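Leucyl-trna synthetase (Plasmodium falciparum, PDB 5FOC) probably attaches leucine to its cognate tRNA using ATP, its editing domain, the crystallised part, probably removing wrong amino acids from mischarged tRNA. Local coordinates at residues A[259-271]-A[306-320]. The protein carries 2 engineered substitutions. Numbering follows the deposited sequence.
Sequences SSDSTDDYACLED and NTGKYYYEKEKVSSY
Gly308 N donates to Ser260 O (3.0 Å) from above the carbonyl plane, while a water joins that oxygen to Lys309 N. Thr263 OG1 donates to Gly308 O (2.9 Å), in the carbonyl plane and on a lone pair; the same oxygen also accepts Tyr312 N of its own helix. A second water links Asp261 OD1, itself hydrogen-bonded to Ser296, to Thr307 N. At the far end the carboxylate of Asp271 receives Tyr320 N on the syn side of OD2 (2.9 Å), though tilted out of the carboxylate plane, and water bridges OD1 to Ser318 O.

Aromatic packing fills the middle. With CG anti to the backbone N (chi1 -179°), Tyr312 enters as a knob among Thr263, Tyr266, Ala267 and Glu270; its ring meets that of Tyr266 obliquely, planes 59° apart. Lys309 CB lies over one face of Tyr266, 3.9 Å from the ring centroid. Farther along, Cys268 SG sits above the centre of the Tyr320 ring, 4.0 Å from its centroid, a sulfur-aromatic contact; Tyr320 OH continues to Thr244.

Gly308, having no side chain, lets its helix lie close against 260-263, its CA 3.8 Å from Ser262 C and 3.9 Å from Thr263 CA. Past the Schellman motif at Lys316, the chain folds back to Asp271. Segments 263-271 and 307-314 thus form a steep helix-helix crossing (-76°) with one knob-into-hole, Tyr312, within the editing domain.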
loop_
_atom_site.group_PDB
_atom_site.type_symbol
_atom_site.label_atom_id
_atom_site.label_comp_id
_atom_site.label_asym_id
_atom_site.label_seq_id
_atom_site.Cartn_x
_atom_site.Cartn_y
_atom_site.Cartn_z
ATOM N N SER A 259 3.016 2.382 -13.009
ATOM C CA SER A 259 2.986 1.614 -14.243
ATOM C C SER A 259 3.976 2.075 -15.307
ATOM O O SER A 259 4.382 1.280 -16.166
ATOM C CB SER A 259 1.586 1.473 -14.806
ATOM O OG SER A 259 1.060 2.769 -15.038
ATOM N N SER A 260 4.431 3.313 -15.209
ATOM C CA SER A 260 5.441 3.826 -16.121
ATOM C C SER A 260 6.793 3.185 -15.911
ATOM O O SER A 260 7.489 3.022 -16.871
ATOM C CB SER A 260 5.611 5.343 -15.967
ATOM O OG SER A 260 5.815 5.719 -14.632
ATOM N N ASP A 261 7.119 2.920 -14.652
ATOM C CA ASP A 261 8.507 2.594 -14.267
ATOM C C ASP A 261 8.721 1.189 -13.783
ATOM O O ASP A 261 9.911 0.813 -13.457
ATOM C CB ASP A 261 8.917 3.544 -13.186
ATOM C CG ASP A 261 8.972 5.001 -13.675
ATOM O OD1 ASP A 261 9.245 5.237 -14.877
ATOM O OD2 ASP A 261 8.827 5.891 -12.815
ATOM N N SER A 262 7.680 0.380 -13.775
ATOM C CA SER A 262 7.745 -1.004 -13.316
ATOM C C SER A 262 7.008 -1.897 -14.287
ATOM O O SER A 262 5.843 -1.650 -14.600
ATOM C CB SER A 262 7.160 -1.159 -11.932
ATOM O OG SER A 262 6.753 -2.491 -11.682
ATOM N N THR A 263 7.682 -2.927 -14.797
ATOM C CA THR A 263 7.078 -3.831 -15.763
ATOM C C THR A 263 5.977 -4.684 -15.141
ATOM O O THR A 263 4.979 -4.957 -15.813
ATOM C CB THR A 263 8.127 -4.698 -16.464
ATOM O OG1 THR A 263 9.021 -3.834 -17.161
ATOM C CG2 THR A 263 7.492 -5.636 -17.446
ATOM N N ASP A 264 6.112 -5.083 -13.884
ATOM C CA ASP A 264 5.070 -5.886 -13.268
ATOM C C ASP A 264 3.816 -5.025 -13.070
ATOM O O ASP A 264 2.702 -5.484 -13.381
ATOM C CB ASP A 264 5.461 -6.587 -11.960
ATOM C CG ASP A 264 6.107 -5.704 -10.966
ATOM O OD1 ASP A 264 6.736 -4.678 -11.317
ATOM O OD2 ASP A 264 6.021 -6.072 -9.781
ATOM N N ASP A 265 4.023 -3.777 -12.648
ATOM C CA ASP A 265 2.888 -2.833 -12.429
ATOM C C ASP A 265 2.216 -2.585 -13.744
ATOM O O ASP A 265 0.985 -2.663 -13.845
ATOM C CB ASP A 265 3.393 -1.507 -11.854
ATOM C CG ASP A 265 3.941 -1.650 -10.423
ATOM O OD1 ASP A 265 3.889 -2.808 -9.882
ATOM O OD2 ASP A 265 4.433 -0.667 -9.842
ATOM N N TYR A 266 3.009 -2.301 -14.767
ATOM C CA TYR A 266 2.483 -2.116 -16.115
ATOM C C TYR A 266 1.644 -3.309 -16.559
ATOM O O TYR A 266 0.525 -3.165 -17.113
ATOM C CB TYR A 266 3.612 -1.885 -17.122
ATOM C CG TYR A 266 3.073 -1.530 -18.467
ATOM C CD1 TYR A 266 2.780 -0.207 -18.764
ATOM C CD2 TYR A 266 2.766 -2.499 -19.415
ATOM C CE1 TYR A 266 2.200 0.142 -19.997
ATOM C CE2 TYR A 266 2.185 -2.160 -20.643
ATOM C CZ TYR A 266 1.911 -0.833 -20.933
ATOM O OH TYR A 266 1.348 -0.468 -22.136
ATOM N N ALA A 267 2.217 -4.508 -16.371
ATOM C CA ALA A 267 1.575 -5.750 -16.780
ATOM C C ALA A 267 0.213 -5.936 -16.133
ATOM O O ALA A 267 -0.750 -6.328 -16.801
ATOM C CB ALA A 267 2.455 -6.938 -16.437
ATOM N N CYS A 268 0.144 -5.664 -14.845
ATOM C CA CYS A 268 -1.072 -5.902 -14.065
ATOM C C CYS A 268 -2.171 -4.895 -14.490
ATOM O O CYS A 268 -3.343 -5.274 -14.710
ATOM C CB CYS A 268 -0.790 -5.793 -12.583
ATOM S SG CYS A 268 -2.199 -6.074 -11.526
ATOM N N LEU A 269 -1.761 -3.639 -14.600
ATOM C CA LEU A 269 -2.689 -2.603 -15.048
ATOM C C LEU A 269 -3.200 -2.906 -16.464
ATOM O O LEU A 269 -4.417 -2.789 -16.724
ATOM C CB LEU A 269 -2.055 -1.208 -14.915
ATOM C CG LEU A 269 -2.939 -0.020 -15.363
ATOM C CD1 LEU A 269 -4.309 0.004 -14.654
ATOM C CD2 LEU A 269 -2.151 1.282 -15.161
ATOM N N GLU A 270 -2.325 -3.331 -17.359
ATOM C CA GLU A 270 -2.698 -3.731 -18.712
ATOM C C GLU A 270 -3.690 -4.909 -18.737
ATOM O O GLU A 270 -4.609 -4.892 -19.522
ATOM C CB GLU A 270 -1.442 -4.017 -19.543
ATOM C CG GLU A 270 -1.669 -4.533 -20.956
ATOM C CD GLU A 270 -2.134 -3.496 -21.964
ATOM O OE1 GLU A 270 -2.405 -2.327 -21.601
ATOM O OE2 GLU A 270 -2.234 -3.878 -23.156
ATOM N N ASP A 271 -3.519 -5.910 -17.859
ATOM C CA ASP A 271 -4.447 -7.054 -17.782
ATOM C C ASP A 271 -5.809 -6.584 -17.286
ATOM O O ASP A 271 -6.856 -6.993 -17.794
ATOM C CB ASP A 271 -3.898 -8.166 -16.865
ATOM C CG ASP A 271 -2.910 -9.080 -17.561
ATOM O OD1 ASP A 271 -2.728 -9.031 -18.777
ATOM O OD2 ASP A 271 -2.223 -9.843 -16.853
ATOM N N ASN A 306 9.360 5.598 -19.403
ATOM C CA ASN A 306 8.344 4.550 -19.576
ATOM C C ASN A 306 8.982 3.202 -19.851
ATOM O O ASN A 306 8.543 2.450 -20.702
ATOM C CB ASN A 306 7.300 4.969 -20.601
ATOM C CG ASN A 306 6.450 6.059 -20.051
ATOM O OD1 ASN A 306 5.742 5.832 -19.096
ATOM N ND2 ASN A 306 6.572 7.264 -20.588
ATOM N N THR A 307 10.014 2.926 -19.063
ATOM C CA THR A 307 10.747 1.700 -19.192
ATOM C C THR A 307 9.950 0.442 -18.798
ATOM O O THR A 307 10.275 -0.669 -19.258
ATOM C CB THR A 307 12.139 1.764 -18.457
ATOM O OG1 THR A 307 11.963 1.952 -17.062
ATOM C CG2 THR A 307 12.985 2.907 -18.983
ATOM N N GLY A 308 8.928 0.589 -17.965
ATOM C CA GLY A 308 8.081 -0.528 -17.618
ATOM C C GLY A 308 7.405 -1.118 -18.834
ATOM O O GLY A 308 7.411 -2.321 -19.027
ATOM N N LYS A 309 6.791 -0.244 -19.644
ATOM C CA LYS A 309 6.185 -0.631 -20.911
ATOM C C LYS A 309 7.256 -1.159 -21.881
ATOM O O LYS A 309 7.049 -2.159 -22.554
ATOM C CB LYS A 309 5.463 0.573 -21.537
ATOM C CG LYS A 309 4.734 0.269 -22.840
ATOM C CD LYS A 309 3.990 1.480 -23.391
ATOM C CE LYS A 309 3.532 1.130 -24.785
ATOM N NZ LYS A 309 2.806 2.180 -25.518
ATOM N N TYR A 310 8.374 -0.454 -21.981
ATOM C CA TYR A 310 9.454 -0.858 -22.906
ATOM C C TYR A 310 9.876 -2.330 -22.681
ATOM O O TYR A 310 9.965 -3.074 -23.636
ATOM C CB TYR A 310 10.672 0.065 -22.787
ATOM C CG TYR A 310 11.782 -0.295 -23.734
ATOM C CD1 TYR A 310 11.829 0.224 -25.025
ATOM C CD2 TYR A 310 12.803 -1.172 -23.336
ATOM C CE1 TYR A 310 12.848 -0.129 -25.909
ATOM C CE2 TYR A 310 13.825 -1.513 -24.200
ATOM C CZ TYR A 310 13.837 -0.994 -25.484
ATOM O OH TYR A 310 14.873 -1.342 -26.322
ATOM N N TYR A 311 10.113 -2.730 -21.429
ATOM C CA TYR A 311 10.503 -4.139 -21.126
ATOM C C TYR A 311 9.346 -5.143 -21.186
ATOM O O TYR A 311 9.561 -6.304 -21.537
ATOM C CB TYR A 311 11.307 -4.244 -19.827
ATOM C CG TYR A 311 12.680 -3.669 -20.056
ATOM C CD1 TYR A 311 13.681 -4.413 -20.734
ATOM C CD2 TYR A 311 12.980 -2.358 -19.706
ATOM C CE1 TYR A 311 14.945 -3.865 -20.997
ATOM C CE2 TYR A 311 14.262 -1.815 -19.937
ATOM C CZ TYR A 311 15.234 -2.559 -20.602
ATOM O OH TYR A 311 16.495 -2.011 -20.845
ATOM N N TYR A 312 8.125 -4.694 -20.856
ATOM C CA TYR A 312 6.929 -5.492 -21.097
ATOM C C TYR A 312 6.881 -5.946 -22.561
ATOM O O TYR A 312 6.736 -7.132 -22.854
ATOM C CB TYR A 312 5.698 -4.667 -20.767
ATOM C CG TYR A 312 4.385 -5.360 -20.934
ATOM C CD1 TYR A 312 3.919 -6.266 -19.973
ATOM C CD2 TYR A 312 3.579 -5.095 -22.053
ATOM C CE1 TYR A 312 2.697 -6.899 -20.112
ATOM C CE2 TYR A 312 2.346 -5.728 -22.207
ATOM C CZ TYR A 312 1.908 -6.620 -21.229
ATOM O OH TYR A 312 0.712 -7.234 -21.361
ATOM N N GLU A 313 7.051 -4.992 -23.467
ATOM C CA GLU A 313 6.960 -5.250 -24.913
ATOM C C GLU A 313 8.146 -6.011 -25.477
ATOM O O GLU A 313 7.957 -6.958 -26.240
ATOM C CB GLU A 313 6.816 -3.940 -25.675
ATOM C CG GLU A 313 5.495 -3.226 -25.409
ATOM C CD GLU A 313 5.435 -1.881 -26.092
ATOM O OE1 GLU A 313 6.531 -1.346 -26.415
ATOM O OE2 GLU A 313 4.304 -1.350 -26.309
ATOM N N LYS A 314 9.356 -5.580 -25.114
ATOM C CA LYS A 314 10.579 -6.177 -25.642
ATOM C C LYS A 314 10.725 -7.616 -25.170
ATOM O O LYS A 314 11.123 -8.456 -25.970
ATOM C CB LYS A 314 11.808 -5.370 -25.234
ATOM C CG LYS A 314 13.122 -5.843 -25.827
ATOM C CD LYS A 314 14.259 -5.057 -25.214
ATOM C CE LYS A 314 15.608 -5.496 -25.737
ATOM N NZ LYS A 314 16.634 -4.503 -25.322
ATOM N N GLU A 315 10.396 -7.912 -23.904
ATOM C CA GLU A 315 10.528 -9.306 -23.387
ATOM C C GLU A 315 9.283 -10.176 -23.610
ATOM O O GLU A 315 9.240 -11.345 -23.180
ATOM C CB GLU A 315 10.934 -9.352 -21.913
ATOM C CG GLU A 315 12.109 -8.484 -21.489
ATOM C CD GLU A 315 13.415 -8.778 -22.193
ATOM O OE1 GLU A 315 13.651 -9.935 -22.598
ATOM O OE2 GLU A 315 14.229 -7.828 -22.314
ATOM N N LYS A 316 8.293 -9.611 -24.298
ATOM C CA LYS A 316 7.072 -10.304 -24.708
ATOM C C LYS A 316 6.257 -10.845 -23.541
ATOM O O LYS A 316 5.704 -11.947 -23.611
ATOM C CB LYS A 316 7.392 -11.413 -25.732
ATOM C CG LYS A 316 8.108 -10.899 -26.957
ATOM C CD LYS A 316 7.156 -10.154 -27.867
ATOM C CE LYS A 316 7.945 -9.314 -28.842
ATOM N NZ LYS A 316 7.141 -9.059 -30.058
ATOM N N VAL A 317 6.163 -10.056 -22.476
ATOM C CA VAL A 317 5.424 -10.451 -21.279
ATOM C C VAL A 317 3.971 -10.692 -21.627
ATOM O O VAL A 317 3.314 -9.825 -22.219
ATOM C CB VAL A 317 5.479 -9.377 -20.183
ATOM C CG1 VAL A 317 4.495 -9.727 -19.065
ATOM C CG2 VAL A 317 6.918 -9.175 -19.695
ATOM N N SER A 318 3.455 -11.847 -21.224
ATOM C CA SER A 318 2.123 -12.286 -21.643
ATOM C C SER A 318 0.999 -11.884 -20.719
ATOM O O SER A 318 -0.126 -11.786 -21.173
ATOM C CB SER A 318 2.117 -13.793 -21.860
ATOM O OG SER A 318 3.021 -14.061 -22.910
ATOM N N SER A 319 1.319 -11.670 -19.443
ATOM C CA SER A 319 0.378 -11.329 -18.401
ATOM C C SER A 319 1.178 -10.949 -17.145
ATOM O O SER A 319 2.417 -11.136 -17.083
ATOM C CB SER A 319 -0.541 -12.497 -18.056
ATOM O OG SER A 319 0.190 -13.464 -17.280
ATOM N N TYR A 320 0.473 -10.452 -16.125
ATOM C CA TYR A 320 1.141 -10.060 -14.884
ATOM C C TYR A 320 1.522 -11.281 -14.067
ATOM O O TYR A 320 2.215 -11.149 -13.077
ATOM C CB TYR A 320 0.348 -9.028 -14.071
ATOM C CG TYR A 320 -0.745 -9.547 -13.161
ATOM C CD1 TYR A 320 -2.081 -9.654 -13.590
ATOM C CD2 TYR A 320 -0.482 -9.795 -11.827
ATOM C CE1 TYR A 320 -3.069 -10.116 -12.733
ATOM C CE2 TYR A 320 -1.443 -10.246 -10.968
ATOM C CZ TYR A 320 -2.757 -10.382 -11.414
ATOM O OH TYR A 320 -3.702 -10.834 -10.513
HETATM O O HOH W 1 5.767 2.147 -18.959
HETATM O O HOH W 2 10.991 4.358 -16.707
HETATM O O HOH W 3 -0.262 -7.942 -19.000
HETATM O O HOH W 4 -2.557 -11.006 -20.384
#